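Long-range contacts in hypothetical glycoside hydrolase (Parabacteroides distasonis, PDB 3TAW), which is of unknown function but belongs to a clan of carbohydrate-active enzymes that fold as five-bladed beta-propellers: residues T56-K61 and K151-W156; G60-M65 and G326-R331; K333-Y338 and V345-S350. All coordinates share one frame; numbering follows the deposited sequence.

In the fold
Contacts 1 and 2 share Gly60 and Lys61, at the turn between strands 49-58 and 61-69; their centres are about 10 Å apart. Both are partly buried and join separate sheets, contact 1 by apolar packing against a loop and contact 2 by side chains between strands 61-69 and 322-330, with one tyrosine hydroxyl bond. Contact 3 is the buried one, and it alone is a pairing within a sheet, carried by a ladder of backbone hydrogen bonds. Strand 322-330 pairs with strand 333-340, which links contacts 2 and 3, whose centres lie about 9 Å apart. Contacts 1 and 3 do not touch; their nearest atoms are about 7 Å apart.

Contact 1: T56-K61 and K151-W156; sequences TIYDGK and KDLKHW. With EDO (1,2-ethanediol), chain M; EDO (1,2-ethanediol), chain I.
Tyr58 and Leu153 bring together the end of strand 49-58 and the loop that follows strand 143-150. The evidence is in their carbons: Leu153 CD1 lies 3.7 Å from Tyr58 CB, and the two side chains slide past each other in opposite directions. The same methyl serves a second partner, since Thr56 CG2 meets Leu153 CD1 tip to tip at 3.7 Å.

With CG anti to its backbone N (chi1 174°), Tyr58 sends its ring beyond the leucine to the backbone of Lys151 and Asp152. There Tyr58 CE1 is 3.6 Å from Lys151 O, an oblique approach, and Tyr58 OH rests 3.5 Å from Asp152 CB. Asp152 C lies toward the rim of one ring face, while Asp59 CB lies on the opposite one. The phenol and the carboxylate run side by side, their planes 83° apart, and they meet through the aspartate's methylene.

The Asp152 carboxylate is engaged by its own loop. Asp152 OD1 takes Lys154 N at 2.9 Å from above the carboxylate plane, forming an Asx turn, and His155 N at 2.8 Å through its syn lone pair. Asp152 OD2 accepts from His155 ND1 at 2.7 Å, also on a syn lone pair and in the imidazole plane. Three bonds thus fix the carboxylate's rotation, and the donors would favour its ionised form. The contact itself is van der Waals packing against a loop that its own hydrogen bonds brace.

Tyr58 to Lys61 form a type I' turn leading into strand 61-69, whose Val63 touches both Tyr58 and Leu153. Tyr85 of strand 81-88 also packs on these two side chains, and Tyr131 of strand 131-138 reaches Thr56 and Leu153, so the loop meets strands of two four-stranded sheets.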
loop_
_atom_site.group_PDB
_atom_site.type_symbol
_atom_site.label_atom_id
_atom_site.label_comp_id
_atom_site.label_asym_id
_atom_site.label_seq_id
_atom_site.Cartn_x
_atom_site.Cartn_y
_atom_site.Cartn_z
ATOM N N THR A 56 -6.456 -8.147 -3.206
ATOM C CA THR A 56 -7.445 -7.999 -4.246
ATOM C C THR A 56 -8.340 -9.244 -4.258
ATOM O O THR A 56 -8.213 -10.121 -3.403
ATOM C CB THR A 56 -6.814 -7.658 -5.627
ATOM O OG1 THR A 56 -7.828 -7.183 -6.524
ATOM C CG2 THR A 56 -6.047 -8.866 -6.250
ATOM N N ILE A 57 -9.259 -9.303 -5.207
ATOM C CA ILE A 57 -10.154 -10.462 -5.379
ATOM C C ILE A 57 -9.916 -10.967 -6.780
ATOM O O ILE A 57 -9.921 -10.196 -7.728
ATOM C CB ILE A 57 -11.660 -10.093 -5.190
ATOM C CG1 ILE A 57 -11.884 -9.638 -3.739
ATOM C CG2 ILE A 57 -12.595 -11.295 -5.535
ATOM C CD1 ILE A 57 -13.241 -9.079 -3.462
ATOM N N TYR A 58 -9.704 -12.277 -6.889
ATOM C CA TYR A 58 -9.488 -12.940 -8.168
ATOM C C TYR A 58 -10.043 -14.364 -8.071
ATOM O O TYR A 58 -9.789 -15.058 -7.082
ATOM C CB TYR A 58 -7.995 -12.988 -8.478
ATOM C CG TYR A 58 -7.667 -13.781 -9.724
ATOM C CD1 TYR A 58 -8.149 -13.384 -10.956
ATOM C CD2 TYR A 58 -6.894 -14.932 -9.667
ATOM C CE1 TYR A 58 -7.866 -14.083 -12.097
ATOM C CE2 TYR A 58 -6.601 -15.647 -10.811
ATOM C CZ TYR A 58 -7.082 -15.219 -12.015
ATOM O OH TYR A 58 -6.830 -15.957 -13.152
ATOM N N ASP A 59 -10.766 -14.787 -9.108
ATOM C CA ASP A 59 -11.289 -16.146 -9.209
ATOM C C ASP A 59 -12.011 -16.593 -7.944
ATOM O O ASP A 59 -11.771 -17.690 -7.434
ATOM C CB ASP A 59 -10.161 -17.138 -9.584
ATOM C CG ASP A 59 -10.683 -18.408 -10.238
ATOM O OD1 ASP A 59 -11.879 -18.505 -10.524
ATOM O OD2 ASP A 59 -9.869 -19.316 -10.501
ATOM N N GLY A 60 -12.876 -15.714 -7.443
ATOM C CA GLY A 60 -13.741 -16.020 -6.306
ATOM C C GLY A 60 -13.103 -15.950 -4.922
ATOM O O GLY A 60 -13.794 -16.192 -3.937
ATOM N N LYS A 61 -11.806 -15.637 -4.844
ATOM C CA LYS A 61 -11.082 -15.622 -3.593
ATOM C C LYS A 61 -10.399 -14.290 -3.298
ATOM O O LYS A 61 -10.084 -13.512 -4.207
ATOM C CB LYS A 61 -9.994 -16.694 -3.577
ATOM C CG LYS A 61 -10.576 -18.119 -3.717
ATOM C CD LYS A 61 -9.522 -19.183 -3.598
ATOM C CE LYS A 61 -10.090 -20.577 -3.847
ATOM N NZ LYS A 61 -9.059 -21.635 -3.550
ATOM N N LYS A 151 -3.539 -10.092 -15.960
ATOM C CA LYS A 151 -4.933 -10.540 -15.917
ATOM C C LYS A 151 -5.147 -11.606 -14.841
ATOM O O LYS A 151 -6.286 -11.874 -14.460
ATOM C CB LYS A 151 -5.342 -11.098 -17.271
ATOM C CG LYS A 151 -5.301 -10.095 -18.374
ATOM C CD LYS A 151 -6.373 -9.052 -18.156
ATOM C CE LYS A 151 -6.693 -8.269 -19.403
ATOM N NZ LYS A 151 -8.007 -7.579 -19.214
ATOM N N ASP A 152 -4.048 -12.221 -14.380
ATOM C CA ASP A 152 -4.121 -13.389 -13.508
ATOM C C ASP A 152 -3.216 -13.315 -12.281
ATOM O O ASP A 152 -3.042 -14.324 -11.594
ATOM C CB ASP A 152 -3.779 -14.647 -14.296
ATOM C CG ASP A 152 -2.317 -14.707 -14.717
ATOM O OD1 ASP A 152 -1.555 -13.739 -14.539
ATOM O OD2 ASP A 152 -1.937 -15.759 -15.263
ATOM N N LEU A 153 -2.607 -12.151 -12.051
ATOM C CA LEU A 153 -1.753 -11.889 -10.898
ATOM C C LEU A 153 -0.451 -12.706 -10.890
ATOM O O LEU A 153 0.281 -12.706 -9.885
ATOM C CB LEU A 153 -2.529 -12.084 -9.577
ATOM C CG LEU A 153 -3.744 -11.175 -9.361
ATOM C CD1 LEU A 153 -4.534 -11.630 -8.136
ATOM C CD2 LEU A 153 -3.326 -9.710 -9.241
ATOM N N LYS A 154 -0.138 -13.346 -12.020
ATOM C CA LYS A 154 1.075 -14.170 -12.156
ATOM C C LYS A 154 1.879 -13.907 -13.411
ATOM O O LYS A 154 3.109 -13.982 -13.358
ATOM C CB LYS A 154 0.732 -15.651 -12.036
ATOM C CG LYS A 154 0.273 -15.949 -10.619
ATOM C CD LYS A 154 0.078 -17.378 -10.326
ATOM C CE LYS A 154 -0.031 -17.557 -8.824
ATOM N NZ LYS A 154 -0.382 -18.961 -8.508
ATOM N N HIS A 155 1.215 -13.608 -14.524
ATOM C CA HIS A 155 1.905 -13.280 -15.766
ATOM C C HIS A 155 1.894 -11.772 -15.886
ATOM O O HIS A 155 0.932 -11.184 -16.374
ATOM C CB HIS A 155 1.251 -13.993 -16.966
ATOM C CG HIS A 155 1.429 -15.480 -16.919
ATOM N ND1 HIS A 155 0.532 -16.325 -16.293
ATOM C CD2 HIS A 155 2.443 -16.265 -17.361
ATOM C CE1 HIS A 155 0.972 -17.572 -16.381
ATOM N NE2 HIS A 155 2.130 -17.561 -17.024
ATOM N N TRP A 156 2.954 -11.159 -15.362
ATOM C CA TRP A 156 3.032 -9.711 -15.236
ATOM C C TRP A 156 3.855 -9.085 -16.350
ATOM O O TRP A 156 4.861 -9.654 -16.788
ATOM C CB TRP A 156 3.662 -9.301 -13.892
ATOM C CG TRP A 156 2.901 -9.660 -12.694
ATOM C CD1 TRP A 156 3.060 -10.769 -11.907
ATOM C CD2 TRP A 156 1.867 -8.889 -12.102
ATOM N NE1 TRP A 156 2.172 -10.736 -10.867
ATOM C CE2 TRP A 156 1.426 -9.582 -10.956
ATOM C CE3 TRP A 156 1.254 -7.675 -12.442
ATOM C CZ2 TRP A 156 0.401 -9.097 -10.135
ATOM C CZ3 TRP A 156 0.234 -7.197 -11.625
ATOM C CH2 TRP A 156 -0.188 -7.913 -10.484
HETATM C C1 EDO M . -7.907 -21.161 0.391
HETATM O O1 EDO M . -7.945 -20.539 -0.880
HETATM C C2 EDO M . -8.038 -22.660 0.165
HETATM O O2 EDO M . -9.276 -22.930 -0.509
HETATM C C1 EDO I . -8.462 -4.123 -4.434
HETATM O O1 EDO I . -9.022 -4.620 -5.667
HETATM C C2 EDO I . -8.922 -2.685 -4.140
HETATM O O2 EDO I . -8.468 -2.188 -2.855
#

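Contact 2: G60-M65 and G326-R331. With EDO (1,2-ethanediol), chain J; EDO (1,2-ethanediol), chain M; EDO (1,2-ethanediol), chain I.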
loop_
_atom_site.group_PDB
_atom_site.type_symbol
_atom_site.label_atom_id
_atom_site.label_comp_id
_atom_site.label_asym_id
_atom_site.label_seq_id
_atom_site.Cartn_x
_atom_site.Cartn_y
_atom_site.Cartn_z
ATOM N N GLY A 60 -12.876 -15.714 -7.443
ATOM C CA GLY A 60 -13.741 -16.020 -6.306
ATOM C C GLY A 60 -13.103 -15.950 -4.922
ATOM O O GLY A 60 -13.794 -16.192 -3.937
ATOM N N LYS A 61 -11.806 -15.637 -4.844
ATOM C CA LYS A 61 -11.082 -15.622 -3.593
ATOM C C LYS A 61 -10.399 -14.290 -3.298
ATOM O O LYS A 61 -10.084 -13.512 -4.207
ATOM C CB LYS A 61 -9.994 -16.694 -3.577
ATOM C CG LYS A 61 -10.576 -18.119 -3.717
ATOM C CD LYS A 61 -9.522 -19.183 -3.598
ATOM C CE LYS A 61 -10.090 -20.577 -3.847
ATOM N NZ LYS A 61 -9.059 -21.635 -3.550
ATOM N N ILE A 62 -10.125 -14.077 -2.019
ATOM C CA ILE A 62 -9.243 -13.000 -1.612
ATOM C C ILE A 62 -7.818 -13.427 -1.948
ATOM O O ILE A 62 -7.453 -14.562 -1.674
ATOM C CB ILE A 62 -9.346 -12.703 -0.106
ATOM C CG1 ILE A 62 -10.712 -12.109 0.203
ATOM C CG2 ILE A 62 -8.233 -11.735 0.338
ATOM C CD1 ILE A 62 -10.992 -11.929 1.699
ATOM N N VAL A 63 -7.050 -12.526 -2.563
ATOM C CA VAL A 63 -5.617 -12.752 -2.808
ATOM C C VAL A 63 -4.862 -11.691 -2.042
ATOM O O VAL A 63 -5.126 -10.502 -2.185
ATOM C CB VAL A 63 -5.262 -12.728 -4.312
ATOM C CG1 VAL A 63 -3.725 -12.806 -4.525
ATOM C CG2 VAL A 63 -6.011 -13.869 -5.060
ATOM N N VAL A 64 -3.918 -12.121 -1.217
ATOM C CA VAL A 64 -3.001 -11.208 -0.570
ATOM C C VAL A 64 -1.648 -11.441 -1.191
ATOM O O VAL A 64 -1.153 -12.586 -1.202
ATOM C CB VAL A 64 -2.956 -11.420 0.934
ATOM C CG1 VAL A 64 -1.717 -10.714 1.556
ATOM C CG2 VAL A 64 -4.264 -10.896 1.566
HETATM N N MSE A 65 -1.035 -10.361 -1.672
HETATM C CA MSE A 65 0.337 -10.404 -2.161
HETATM C C MSE A 65 1.204 -9.671 -1.146
HETATM O O MSE A 65 1.246 -8.443 -1.091
HETATM C CB MSE A 65 0.434 -9.832 -3.585
HETATM C CG MSE A 65 -0.298 -10.710 -4.581
HETATM SE SE MSE A 65 -0.007 -10.196 -6.439
HETATM C CE MSE A 65 1.888 -10.408 -6.675
ATOM N N GLY A 326 -3.764 -3.148 2.043
ATOM C CA GLY A 326 -4.671 -3.978 1.247
ATOM C C GLY A 326 -6.092 -3.868 1.803
ATOM O O GLY A 326 -6.296 -3.858 3.007
ATOM N N LEU A 327 -7.083 -3.773 0.925
ATOM C CA LEU A 327 -8.472 -3.583 1.345
ATOM C C LEU A 327 -9.402 -4.172 0.300
ATOM O O LEU A 327 -9.304 -3.805 -0.878
ATOM C CB LEU A 327 -8.761 -2.098 1.556
ATOM C CG LEU A 327 -10.185 -1.742 1.984
ATOM C CD1 LEU A 327 -10.577 -2.439 3.324
ATOM C CD2 LEU A 327 -10.339 -0.199 2.083
ATOM N N VAL A 328 -10.246 -5.113 0.715
ATOM C CA VAL A 328 -11.212 -5.736 -0.182
ATOM C C VAL A 328 -12.595 -5.808 0.463
ATOM O O VAL A 328 -12.722 -5.887 1.688
ATOM C CB VAL A 328 -10.789 -7.165 -0.628
ATOM C CG1 VAL A 328 -9.499 -7.121 -1.464
ATOM C CG2 VAL A 328 -10.630 -8.116 0.590
ATOM N N TYR A 329 -13.624 -5.807 -0.382
ATOM C CA TYR A 329 -14.997 -6.030 0.021
ATOM C C TYR A 329 -15.373 -7.432 -0.454
ATOM O O TYR A 329 -15.443 -7.688 -1.668
ATOM C CB TYR A 329 -15.899 -4.987 -0.635
ATOM C CG TYR A 329 -17.309 -5.071 -0.157
ATOM C CD1 TYR A 329 -17.632 -4.701 1.134
ATOM C CD2 TYR A 329 -18.319 -5.564 -0.978
ATOM C CE1 TYR A 329 -18.930 -4.784 1.604
ATOM C CE2 TYR A 329 -19.622 -5.646 -0.519
ATOM C CZ TYR A 329 -19.910 -5.270 0.773
ATOM O OH TYR A 329 -21.194 -5.342 1.252
ATOM N N TYR A 330 -15.582 -8.341 0.493
ATOM C CA TYR A 330 -15.712 -9.783 0.191
ATOM C C TYR A 330 -16.743 -10.366 1.138
ATOM O O TYR A 330 -16.710 -10.076 2.329
ATOM C CB TYR A 330 -14.373 -10.468 0.417
ATOM C CG TYR A 330 -14.292 -11.900 -0.042
ATOM C CD1 TYR A 330 -14.180 -12.206 -1.381
ATOM C CD2 TYR A 330 -14.266 -12.943 0.874
ATOM C CE1 TYR A 330 -14.082 -13.532 -1.822
ATOM C CE2 TYR A 330 -14.148 -14.265 0.466
ATOM C CZ TYR A 330 -14.065 -14.564 -0.886
ATOM O OH TYR A 330 -13.968 -15.886 -1.325
ATOM N N ARG A 331 -17.664 -11.156 0.610
ATOM C CA ARG A 331 -18.715 -11.766 1.439
ATOM C C ARG A 331 -19.355 -10.723 2.369
ATOM O O ARG A 331 -19.511 -10.934 3.561
ATOM C CB ARG A 331 -18.145 -12.938 2.247
ATOM C CG ARG A 331 -17.605 -14.042 1.396
ATOM C CD ARG A 331 -16.950 -15.168 2.255
ATOM N NE ARG A 331 -17.906 -15.789 3.180
ATOM C CZ ARG A 331 -17.613 -16.806 3.990
ATOM N NH1 ARG A 331 -16.390 -17.346 3.993
ATOM N NH2 ARG A 331 -18.542 -17.287 4.808
HETATM C C1 EDO J . -18.153 -9.884 -2.897
HETATM O O1 EDO J . -17.704 -11.162 -2.388
HETATM C C2 EDO J . -18.735 -9.018 -1.775
HETATM O O2 EDO J . -19.853 -9.633 -1.098
HETATM C C1 EDO M . -7.907 -21.161 0.391
HETATM O O1 EDO M . -7.945 -20.539 -0.880
HETATM C C2 EDO M . -8.038 -22.660 0.165
HETATM O O2 EDO M . -9.276 -22.930 -0.509
HETATM C C1 EDO I . -8.462 -4.123 -4.434
HETATM O O1 EDO I . -9.022 -4.620 -5.667
HETATM C C2 EDO I . -8.922 -2.685 -4.140
HETATM O O2 EDO I . -8.468 -2.188 -2.855
#
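The Tyr330 ring carries Ile62 on one face and Gly60 O at its edge, near the ring plane; from the side away from Ile62, O1 of an ethanediol (chain J) that is bonded to Arg331 N approaches obliquely. Ile62 CG1 stands 3.7 Å from the ring centroid and 16° off the normal, a CH-pi contact that lies somewhat toward the rim. Its terminal methyl continues the overlap, with Ile62 CD1 3.5 Å from Tyr330 CD2. At the hydroxyl end, Tyr330 OH donates to Gly60 O over 2.6 Å; the C=O...donor angle of 144° and the position in the carbonyl plane place the donor on a lone pair. Tyr330 CG is anti to its backbone N (chi1 -171°), which extends the phenol across to the turn at Gly60. Ring face and ring tip are therefore both held by the 60-65 segment.

Farther along, Val328 CG2 meets Ile62 CD1 at 4.0 Å, and Tyr335 and Tyr337 also touch Ile62.

The axes of strands 61-65 and 326-330 run nearly antiparallel, 8.7 Å apart at closest approach. That spacing is too wide for backbone pairing and shows side chains packing between strands of two different sheets, as between adjacent blades of a beta-propeller.

Contact 3: K333-Y338 and V345-S350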
loop_
_atom_site.group_PDB
_atom_site.type_symbol
_atom_site.label_atom_id
_atom_site.label_comp_id
_atom_site.label_asym_id
_atom_site.label_seq_id
_atom_site.Cartn_x
_atom_site.Cartn_y
_atom_site.Cartn_z
ATOM N N LYS A 333 -18.415 -7.967 3.682
ATOM C CA LYS A 333 -17.607 -7.289 4.706
ATOM C C LYS A 333 -16.327 -6.699 4.097
ATOM O O LYS A 333 -15.861 -7.124 3.033
ATOM C CB LYS A 333 -17.201 -8.280 5.806
ATOM C CG LYS A 333 -18.352 -8.941 6.578
ATOM C CD LYS A 333 -17.785 -9.954 7.594
ATOM C CE LYS A 333 -18.857 -10.608 8.467
ATOM N NZ LYS A 333 -19.081 -9.862 9.747
ATOM N N TRP A 334 -15.722 -5.763 4.823
ATOM C CA TRP A 334 -14.430 -5.223 4.434
ATOM C C TRP A 334 -13.324 -5.932 5.191
ATOM O O TRP A 334 -13.392 -6.042 6.413
ATOM C CB TRP A 334 -14.358 -3.751 4.757
ATOM C CG TRP A 334 -15.272 -2.929 3.954
ATOM C CD1 TRP A 334 -16.510 -2.515 4.312
ATOM C CD2 TRP A 334 -15.028 -2.400 2.648
ATOM N NE1 TRP A 334 -17.074 -1.772 3.307
ATOM C CE2 TRP A 334 -16.183 -1.663 2.280
ATOM C CE3 TRP A 334 -13.967 -2.485 1.753
ATOM C CZ2 TRP A 334 -16.298 -1.021 1.058
ATOM C CZ3 TRP A 334 -14.082 -1.826 0.523
ATOM C CH2 TRP A 334 -15.254 -1.112 0.202
ATOM N N TYR A 335 -12.327 -6.410 4.449
ATOM C CA TYR A 335 -11.142 -7.028 5.000
ATOM C C TYR A 335 -9.947 -6.127 4.701
ATOM O O TYR A 335 -9.637 -5.856 3.537
ATOM C CB TYR A 335 -10.923 -8.412 4.381
ATOM C CG TYR A 335 -11.989 -9.407 4.762
ATOM C CD1 TYR A 335 -13.214 -9.431 4.104
ATOM C CD2 TYR A 335 -11.792 -10.305 5.807
ATOM C CE1 TYR A 335 -14.203 -10.335 4.469
ATOM C CE2 TYR A 335 -12.776 -11.214 6.178
ATOM C CZ TYR A 335 -13.991 -11.225 5.495
ATOM O OH TYR A 335 -15.004 -12.125 5.868
ATOM N N LEU A 336 -9.322 -5.651 5.767
ATOM C CA LEU A 336 -8.196 -4.712 5.742
ATOM C C LEU A 336 -6.920 -5.443 6.153
ATOM O O LEU A 336 -6.874 -6.012 7.229
ATOM C CB LEU A 336 -8.465 -3.571 6.734
ATOM C CG LEU A 336 -7.364 -2.535 6.907
ATOM C CD1 LEU A 336 -7.185 -1.715 5.607
ATOM C CD2 LEU A 336 -7.629 -1.642 8.117
ATOM N N TYR A 337 -5.922 -5.464 5.256
ATOM C CA TYR A 337 -4.654 -6.162 5.468
ATOM C C TYR A 337 -3.563 -5.133 5.715
ATOM O O TYR A 337 -3.456 -4.149 4.977
ATOM C CB TYR A 337 -4.316 -7.075 4.282
ATOM C CG TYR A 337 -5.350 -8.175 4.200
ATOM C CD1 TYR A 337 -5.280 -9.291 5.037
ATOM C CD2 TYR A 337 -6.465 -8.046 3.382
ATOM C CE1 TYR A 337 -6.269 -10.266 5.012
ATOM C CE2 TYR A 337 -7.474 -9.019 3.362
ATOM C CZ TYR A 337 -7.367 -10.132 4.171
ATOM O OH TYR A 337 -8.390 -11.065 4.154
ATOM N N TYR A 338 -2.794 -5.355 6.776
ATOM C CA TYR A 338 -1.797 -4.404 7.173
ATOM C C TYR A 338 -0.512 -5.070 7.645
ATOM O O TYR A 338 -0.514 -6.219 8.138
ATOM C CB TYR A 338 -2.373 -3.452 8.239
ATOM C CG TYR A 338 -2.894 -4.091 9.516
ATOM C CD1 TYR A 338 -4.202 -4.543 9.613
ATOM C CD2 TYR A 338 -2.090 -4.185 10.640
ATOM C CE1 TYR A 338 -4.690 -5.106 10.772
ATOM C CE2 TYR A 338 -2.559 -4.745 11.819
ATOM C CZ TYR A 338 -3.860 -5.189 11.881
ATOM O OH TYR A 338 -4.350 -5.740 13.034
ATOM N N VAL A 345 1.894 -9.956 8.610
ATOM C CA VAL A 345 0.637 -9.466 8.061
ATOM C C VAL A 345 -0.515 -9.809 9.012
ATOM O O VAL A 345 -0.622 -10.946 9.488
ATOM C CB VAL A 345 0.353 -10.048 6.681
ATOM C CG1 VAL A 345 -1.036 -9.566 6.174
ATOM C CG2 VAL A 345 1.481 -9.659 5.704
ATOM N N ALA A 346 -1.379 -8.833 9.249
ATOM C CA ALA A 346 -2.608 -9.012 10.028
ATOM C C ALA A 346 -3.836 -8.515 9.256
ATOM O O ALA A 346 -3.697 -7.815 8.239
ATOM C CB ALA A 346 -2.509 -8.307 11.405
ATOM N N VAL A 347 -5.012 -8.960 9.718
ATOM C CA VAL A 347 -6.308 -8.594 9.153
ATOM C C VAL A 347 -7.216 -7.957 10.222
ATOM O O VAL A 347 -7.199 -8.341 11.391
ATOM C CB VAL A 347 -7.013 -9.806 8.479
ATOM C CG1 VAL A 347 -7.464 -10.866 9.504
ATOM C CG2 VAL A 347 -8.175 -9.332 7.599
ATOM N N ALA A 348 -7.995 -6.969 9.808
ATOM C CA ALA A 348 -9.116 -6.465 10.599
ATOM C C ALA A 348 -10.341 -6.422 9.665
ATOM O O ALA A 348 -10.210 -6.255 8.442
ATOM C CB ALA A 348 -8.808 -5.067 11.203
ATOM N N VAL A 349 -11.522 -6.586 10.246
ATOM C CA VAL A 349 -12.752 -6.787 9.468
ATOM C C VAL A 349 -13.780 -5.786 9.934
ATOM O O VAL A 349 -13.859 -5.487 11.125
ATOM C CB VAL A 349 -13.256 -8.243 9.590
ATOM C CG1 VAL A 349 -14.469 -8.500 8.681
ATOM C CG2 VAL A 349 -12.133 -9.211 9.230
ATOM N N SER A 350 -14.506 -5.198 8.987
ATOM C CA SER A 350 -15.608 -4.284 9.304
ATOM C C SER A 350 -16.873 -4.615 8.511
ATOM O O SER A 350 -16.803 -5.068 7.370
ATOM C CB SER A 350 -15.216 -2.851 8.971
ATOM O OG SER A 350 -16.312 -1.967 9.216
#
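Tyr337 and Val347 form the tight part of this antiparallel hairpin, together with Tyr338 and Ala346. Tyr337 CE1 comes to 3.3 Å from Val347 CG2, the two side chains lying side by side on the same sheet face. On the other face, Tyr338 CG sits between its backbone N and carbonyl carbon (chi1 59°), which lays the ring over its pair-mate: Ala346 CB is 3.8 Å from the ring centroid in a CH-pi contact, and Tyr338 CE1 reaches Ala348 CB at 4.1 Å.

The fit is somewhat less close around Lys333 and Val349, both partly exposed, on the face they share with Tyr335. Tyr335 CD2 is 3.6 Å from Val349 CG2, and Val349 CG1 lies over the ring face and 3.8 Å from Lys333 CD, while the lysine's NZ turns to a salt bridge with Asp351.

Six backbone bonds run the length of the pairing. Leu336 N to Ala348 O, 2.9 Å, is nearly linear at 171°, and Tyr338 N to Ala346 O measures 3.0 Å. Tyr335 and Tyr337 stand at non-hydrogen-bonded pairs. The ladder thus uses N and O of Trp334, Leu336, Tyr338, Ala346, Ala348 and Ser350, whereas side-chain polar ends reach beyond the two strands: the hydroxyl of Tyr337 to Gly91 O, that of Tyr338 to Glu312, and Ser350 OG to Asp15 O.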